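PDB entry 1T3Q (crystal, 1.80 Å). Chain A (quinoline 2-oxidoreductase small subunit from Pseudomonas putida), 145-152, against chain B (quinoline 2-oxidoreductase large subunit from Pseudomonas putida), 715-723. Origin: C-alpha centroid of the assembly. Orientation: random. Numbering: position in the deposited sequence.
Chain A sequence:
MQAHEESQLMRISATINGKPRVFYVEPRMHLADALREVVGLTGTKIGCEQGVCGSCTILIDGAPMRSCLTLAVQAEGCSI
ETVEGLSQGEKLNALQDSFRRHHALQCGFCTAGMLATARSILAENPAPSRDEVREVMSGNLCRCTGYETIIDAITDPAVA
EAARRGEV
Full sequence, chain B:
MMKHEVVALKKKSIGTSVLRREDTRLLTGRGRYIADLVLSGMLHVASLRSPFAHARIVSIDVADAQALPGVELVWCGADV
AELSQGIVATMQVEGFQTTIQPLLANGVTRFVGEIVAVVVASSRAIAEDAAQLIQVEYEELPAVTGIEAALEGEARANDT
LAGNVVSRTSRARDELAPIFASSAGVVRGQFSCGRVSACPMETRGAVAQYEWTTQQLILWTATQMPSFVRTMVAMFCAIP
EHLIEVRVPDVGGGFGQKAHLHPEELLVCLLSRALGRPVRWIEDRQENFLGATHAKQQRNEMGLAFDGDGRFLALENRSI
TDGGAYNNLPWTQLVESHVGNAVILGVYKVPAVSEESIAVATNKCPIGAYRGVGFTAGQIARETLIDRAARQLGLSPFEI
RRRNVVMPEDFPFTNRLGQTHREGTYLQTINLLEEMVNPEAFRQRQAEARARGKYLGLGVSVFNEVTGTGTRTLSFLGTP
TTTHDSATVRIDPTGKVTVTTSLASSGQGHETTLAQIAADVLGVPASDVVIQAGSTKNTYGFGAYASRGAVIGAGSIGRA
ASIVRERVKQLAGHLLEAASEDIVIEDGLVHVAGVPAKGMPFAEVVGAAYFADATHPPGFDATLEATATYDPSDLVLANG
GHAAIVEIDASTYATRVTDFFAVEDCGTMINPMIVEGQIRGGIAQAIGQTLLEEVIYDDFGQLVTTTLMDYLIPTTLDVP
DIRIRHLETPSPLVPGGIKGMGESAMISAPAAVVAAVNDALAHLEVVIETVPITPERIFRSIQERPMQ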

ATOM      1  N   THR A 145      -1.976 -26.636  13.299  1.00 16.73           N
ATOM      2  CA  THR A 145      -2.197 -26.906  14.720  1.00 16.13           C
ATOM      3  C   THR A 145      -2.246 -28.289  15.335  1.00 14.84           C
ATOM      4  O   THR A 145      -2.010 -28.425  16.539  1.00 15.74           O
ATOM      5  N   GLY A 146      -2.559 -29.313  14.555  1.00 13.89           N
ATOM      6  CA  GLY A 146      -2.663 -30.635  15.141  1.00 14.93           C
ATOM      7  C   GLY A 146      -4.038 -30.827  15.776  1.00 15.93           C
ATOM      8  O   GLY A 146      -4.279 -31.814  16.464  1.00 16.92           O
ATOM      9  N   TYR A 147      -4.920 -29.853  15.565  1.00 15.39           N
ATOM     10  CA  TYR A 147      -6.315 -29.887  16.033  1.00 15.46           C
ATOM     11  C   TYR A 147      -6.667 -29.873  17.515  1.00 16.72           C
ATOM     12  O   TYR A 147      -7.741 -29.385  17.875  1.00 16.10           O
ATOM     13  N   GLU A 148      -5.808 -30.409  18.376  1.00 15.99           N
ATOM     14  CA  GLU A 148      -6.162 -30.467  19.791  1.00 17.30           C
ATOM     15  C   GLU A 148      -6.644 -29.160  20.409  1.00 17.45           C
ATOM     16  O   GLU A 148      -7.649 -29.147  21.123  1.00 16.41           O
ATOM     17  N   THR A 149      -5.956 -28.058  20.124  1.00 15.89           N
ATOM     18  CA  THR A 149      -6.344 -26.784  20.707  1.00 15.72           C
ATOM     19  C   THR A 149      -7.645 -26.208  20.149  1.00 16.27           C
ATOM     20  O   THR A 149      -8.275 -25.371  20.791  1.00 17.75           O
ATOM     21  N   ILE A 150      -8.038 -26.638  18.953  1.00 14.85           N
ATOM     22  CA  ILE A 150      -9.296 -26.177  18.374  1.00 16.55           C
ATOM     23  C   ILE A 150     -10.411 -26.890  19.148  1.00 17.47           C
ATOM     24  O   ILE A 150     -11.457 -26.297  19.448  1.00 17.84           O
ATOM     25  N   ILE A 151     -10.175 -28.159  19.479  1.00 16.72           N
ATOM     26  CA  ILE A 151     -11.154 -28.937  20.239  1.00 18.32           C
ATOM     27  C   ILE A 151     -11.256 -28.286  21.622  1.00 18.81           C
ATOM     28  O   ILE A 151     -12.351 -28.126  22.169  1.00 19.51           O
ATOM     29  N   ASP A 152     -10.108 -27.904  22.175  1.00 18.69           N
ATOM     30  CA  ASP A 152     -10.065 -27.251  23.484  1.00 20.05           C
ATOM     31  C   ASP A 152     -10.881 -25.960  23.462  1.00 20.17           C
ATOM     32  O   ASP A 152     -11.665 -25.693  24.372  1.00 20.12           O
TER
ATOM     33  N   THR B 715      -7.006 -35.390   9.700  1.00 16.89           N
ATOM     34  CA  THR B 715      -8.184 -34.660  10.144  1.00 17.06           C
ATOM     35  C   THR B 715      -8.244 -34.788  11.668  1.00 18.17           C
ATOM     36  O   THR B 715      -7.384 -35.421  12.283  1.00 16.10           O
ATOM     37  N   THR B 716      -9.266 -34.185  12.266  1.00 17.17           N
ATOM     38  CA  THR B 716      -9.467 -34.245  13.710  1.00 17.84           C
ATOM     39  C   THR B 716      -9.606 -35.692  14.192  1.00 17.90           C
ATOM     40  O   THR B 716      -9.435 -35.979  15.378  1.00 20.94           O
ATOM     41  N   LEU B 717      -9.911 -36.603  13.274  1.00 17.54           N
ATOM     42  CA  LEU B 717     -10.094 -38.008  13.629  1.00 19.42           C
ATOM     43  C   LEU B 717      -8.827 -38.851  13.498  1.00 19.02           C
ATOM     44  O   LEU B 717      -8.825 -40.037  13.834  1.00 18.68           O
ATOM     45  N   ASP B 718      -7.758 -38.236  13.011  1.00 18.01           N
ATOM     46  CA  ASP B 718      -6.486 -38.929  12.826  1.00 19.16           C
ATOM     47  C   ASP B 718      -5.462 -38.603  13.894  1.00 18.56           C
ATOM     48  O   ASP B 718      -4.563 -39.400  14.155  1.00 20.01           O
ATOM     49  N   VAL B 719      -5.591 -37.431  14.508  1.00 19.38           N
ATOM     50  CA  VAL B 719      -4.640 -37.001  15.523  1.00 18.12           C
ATOM     51  C   VAL B 719      -5.242 -37.088  16.917  1.00 19.51           C
ATOM     52  O   VAL B 719      -6.297 -36.509  17.189  1.00 20.77           O
ATOM     53  N   PRO B 720      -4.573 -37.815  17.825  1.00 20.07           N
ATOM     54  CA  PRO B 720      -5.063 -37.967  19.198  1.00 19.25           C
ATOM     55  C   PRO B 720      -4.662 -36.763  20.030  1.00 18.85           C
ATOM     56  O   PRO B 720      -3.987 -35.855  19.539  1.00 17.06           O
ATOM     57  N   ASP B 721      -5.089 -36.735  21.287  1.00 18.30           N
ATOM     58  CA  ASP B 721      -4.663 -35.653  22.158  1.00 18.96           C
ATOM     59  C   ASP B 721      -3.201 -36.016  22.403  1.00 18.09           C
ATOM     60  O   ASP B 721      -2.846 -37.194  22.426  1.00 17.40           O
ATOM     61  N   ILE B 722      -2.362 -35.004  22.572  1.00 18.01           N
ATOM     62  CA  ILE B 722      -0.929 -35.201  22.746  1.00 18.13           C
ATOM     63  C   ILE B 722      -0.410 -34.716  24.095  1.00 19.91           C
ATOM     64  O   ILE B 722      -0.770 -33.627  24.548  1.00 20.83           O
ATOM     65  N   ARG B 723       0.436 -35.522  24.735  1.00 20.70           N
ATOM     66  CA  ARG B 723       1.015 -35.137  26.020  1.00 20.99           C
ATOM     67  C   ARG B 723       2.445 -34.654  25.792  1.00 21.27           C
ATOM     68  O   ARG B 723       3.255 -35.336  25.159  1.00 20.97           O
TER

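Tyr A147 and Glu A148, at the start of the chain A helix, account for most of the surface that chain A contributes, and both direct their CA-to-CB bonds toward chain B. Tyr A147, at the N-cap position, adopts an m rotamer (chi1 -57°, chi2 -71°) that lays its ring along the turn beginning at Thr B715. Thr B716 N lies over one ring face, and the methyl of Thr B716 (chi1 p) packs closely, with CG2 3.4 Å from Tyr A147 CD1. Val B719, a t rotamer pointing toward chain A, meets the ring edge, its CG2 4.1 Å from Tyr A147 CD2. Asp B718 helps to hold the turn: its OD2 accepts hydrogen bonds from Thr B715 N (2.8 Å) and Thr B715 OG1 (3.0 Å).

Glu A148 is fully extended (chi1 and chi2 both t), which carries its carboxylate to the chain B backbone. There OE2 accepts a nearly linear hydrogen bond from Ile B722 N at 2.8 Å, while water 2 bridges Glu A148 OE1 (2.6 Å) and Ile B722 O (2.7 Å). Asp B721 provides no compensating charge: its OD1 lies 3.8 Å from Glu A148 OE1, a like-charge approach. Nearer the start of the helix, water 1 links Gly A146 O (2.7 Å) to Pro B720 O (2.9 Å).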

ATOM      1  CB  THR A 145      -3.490 -26.185  15.179  1.00 15.38           C
ATOM      2  OG1 THR A 145      -4.630 -26.878  14.665  1.00 14.18           O
ATOM      3  CG2 THR A 145      -3.518 -24.766  14.664  1.00 14.91           C
ATOM      4  CB  TYR A 147      -7.034 -31.094  15.435  1.00 16.32           C
ATOM      5  CG  TYR A 147      -7.031 -31.149  13.930  1.00 16.85           C
ATOM      6  CD1 TYR A 147      -7.797 -30.264  13.178  1.00 16.69           C
ATOM      7  CD2 TYR A 147      -6.271 -32.102  13.259  1.00 15.54           C
ATOM      8  CE1 TYR A 147      -7.810 -30.329  11.781  1.00 15.72           C
ATOM      9  CE2 TYR A 147      -6.276 -32.177  11.868  1.00 14.48           C
ATOM     10  CZ  TYR A 147      -7.047 -31.293  11.138  1.00 13.87           C
ATOM     11  OH  TYR A 147      -7.069 -31.390   9.768  1.00 13.39           O
ATOM     12  CB  GLU A 148      -5.011 -31.026  20.635  1.00 18.38           C
ATOM     13  CG  GLU A 148      -5.406 -31.161  22.106  1.00 19.86           C
ATOM     14  CD  GLU A 148      -4.381 -31.879  22.952  1.00 21.97           C
ATOM     15  OE1 GLU A 148      -4.542 -31.874  24.192  1.00 22.21           O
ATOM     16  OE2 GLU A 148      -3.426 -32.451  22.387  1.00 19.23           O
ATOM     17  CB  THR A 149      -5.206 -25.745  20.584  1.00 16.75           C
ATOM     18  OG1 THR A 149      -4.736 -25.695  19.231  1.00 15.57           O
ATOM     19  CG2 THR A 149      -4.049 -26.125  21.509  1.00 14.99           C
ATOM     20  CB  ILE A 150      -9.393 -26.529  16.868  1.00 15.39           C
ATOM     21  CG1 ILE A 150      -8.399 -25.680  16.074  1.00 17.05           C
ATOM     22  CG2 ILE A 150     -10.809 -26.284  16.359  1.00 16.42           C
ATOM     23  CD1 ILE A 150      -8.285 -26.064  14.605  1.00 14.86           C
ATOM     24  CB  ILE A 151     -10.717 -30.414  20.402  1.00 17.09           C
ATOM     25  CG1 ILE A 151     -10.422 -31.037  19.033  1.00 15.88           C
ATOM     26  CG2 ILE A 151     -11.810 -31.219  21.109  1.00 16.85           C
ATOM     27  CD1 ILE A 151     -11.586 -31.018  18.060  1.00 17.05           C
ATOM     28  CB  ASP A 152      -8.627 -26.880  23.867  1.00 19.46           C
ATOM     29  CG  ASP A 152      -7.738 -28.086  24.100  1.00 19.82           C
ATOM     30  OD1 ASP A 152      -6.507 -27.884  24.182  1.00 20.72           O
ATOM     31  OD2 ASP A 152      -8.250 -29.220  24.215  1.00 20.22           O
TER
ATOM     32  CB  THR B 715      -9.465 -35.281   9.582  1.00 19.19           C
ATOM     33  OG1 THR B 715      -9.644 -36.579  10.162  1.00 20.39           O
ATOM     34  CG2 THR B 715      -9.382 -35.424   8.068  1.00 19.96           C
ATOM     35  CB  THR B 716     -10.757 -33.504  14.105  1.00 17.44           C
ATOM     36  OG1 THR B 716     -11.813 -33.926  13.236  1.00 18.24           O
ATOM     37  CG2 THR B 716     -10.581 -32.001  14.000  1.00 16.99           C
ATOM     38  CB  LEU B 717     -11.207 -38.617  12.769  1.00 21.37           C
ATOM     39  CG  LEU B 717     -12.576 -37.930  12.905  1.00 23.97           C
ATOM     40  CD1 LEU B 717     -13.559 -38.506  11.897  1.00 25.23           C
ATOM     41  CD2 LEU B 717     -13.092 -38.105  14.321  1.00 24.23           C
ATOM     42  CB  ASP B 718      -5.887 -38.573  11.465  1.00 19.03           C
ATOM     43  CG  ASP B 718      -6.737 -39.050  10.313  1.00 19.08           C
ATOM     44  OD1 ASP B 718      -6.940 -40.275  10.198  1.00 20.88           O
ATOM     45  OD2 ASP B 718      -7.200 -38.201   9.527  1.00 20.04           O
ATOM     46  CB  VAL B 719      -4.180 -35.545  15.260  1.00 18.46           C
ATOM     47  CG1 VAL B 719      -2.950 -35.219  16.105  1.00 16.21           C
ATOM     48  CG2 VAL B 719      -3.882 -35.355  13.776  1.00 15.68           C
ATOM     49  CB  PRO B 720      -4.346 -39.222  19.668  1.00 20.00           C
ATOM     50  CG  PRO B 720      -2.972 -39.026  19.045  1.00 19.56           C
ATOM     51  CD  PRO B 720      -3.319 -38.571  17.628  1.00 18.74           C
ATOM     52  CB  ASP B 721      -5.463 -35.639  23.460  1.00 19.04           C
ATOM     53  CG  ASP B 721      -6.897 -35.186  23.243  1.00 21.71           C
ATOM     54  OD1 ASP B 721      -7.095 -34.134  22.599  1.00 19.48           O
ATOM     55  OD2 ASP B 721      -7.827 -35.874  23.711  1.00 26.55           O
ATOM     56  CB  ILE B 722      -0.185 -34.449  21.610  1.00 18.14           C
ATOM     57  CG1 ILE B 722      -0.604 -35.036  20.261  1.00 13.31           C
ATOM     58  CG2 ILE B 722       1.325 -34.520  21.812  1.00 17.32           C
ATOM     59  CD1 ILE B 722      -0.427 -34.077  19.087  1.00 19.26           C
ATOM     60  CB  ARG B 723       1.000 -36.308  27.008  1.00 24.56           C
ATOM     61  CG  ARG B 723       1.322 -35.896  28.449  1.00 30.90           C
ATOM     62  CD  ARG B 723       0.647 -36.820  29.463  1.00 35.26           C
ATOM     63  NE  ARG B 723       1.557 -37.779  30.092  1.00 40.47           N
ATOM     64  CZ  ARG B 723       2.449 -37.468  31.031  1.00 41.86           C
ATOM     65  NH1 ARG B 723       3.228 -38.410  31.548  1.00 43.76           N
ATOM     66  NH2 ARG B 723       2.568 -36.221  31.452  1.00 43.36           N
TER
HETATM   67  O   HOH W   1      -5.363 -33.603  18.231  1.00 21.28           O
HETATM   68  O   HOH W   2      -3.097 -33.288  25.836  1.00 27.54           O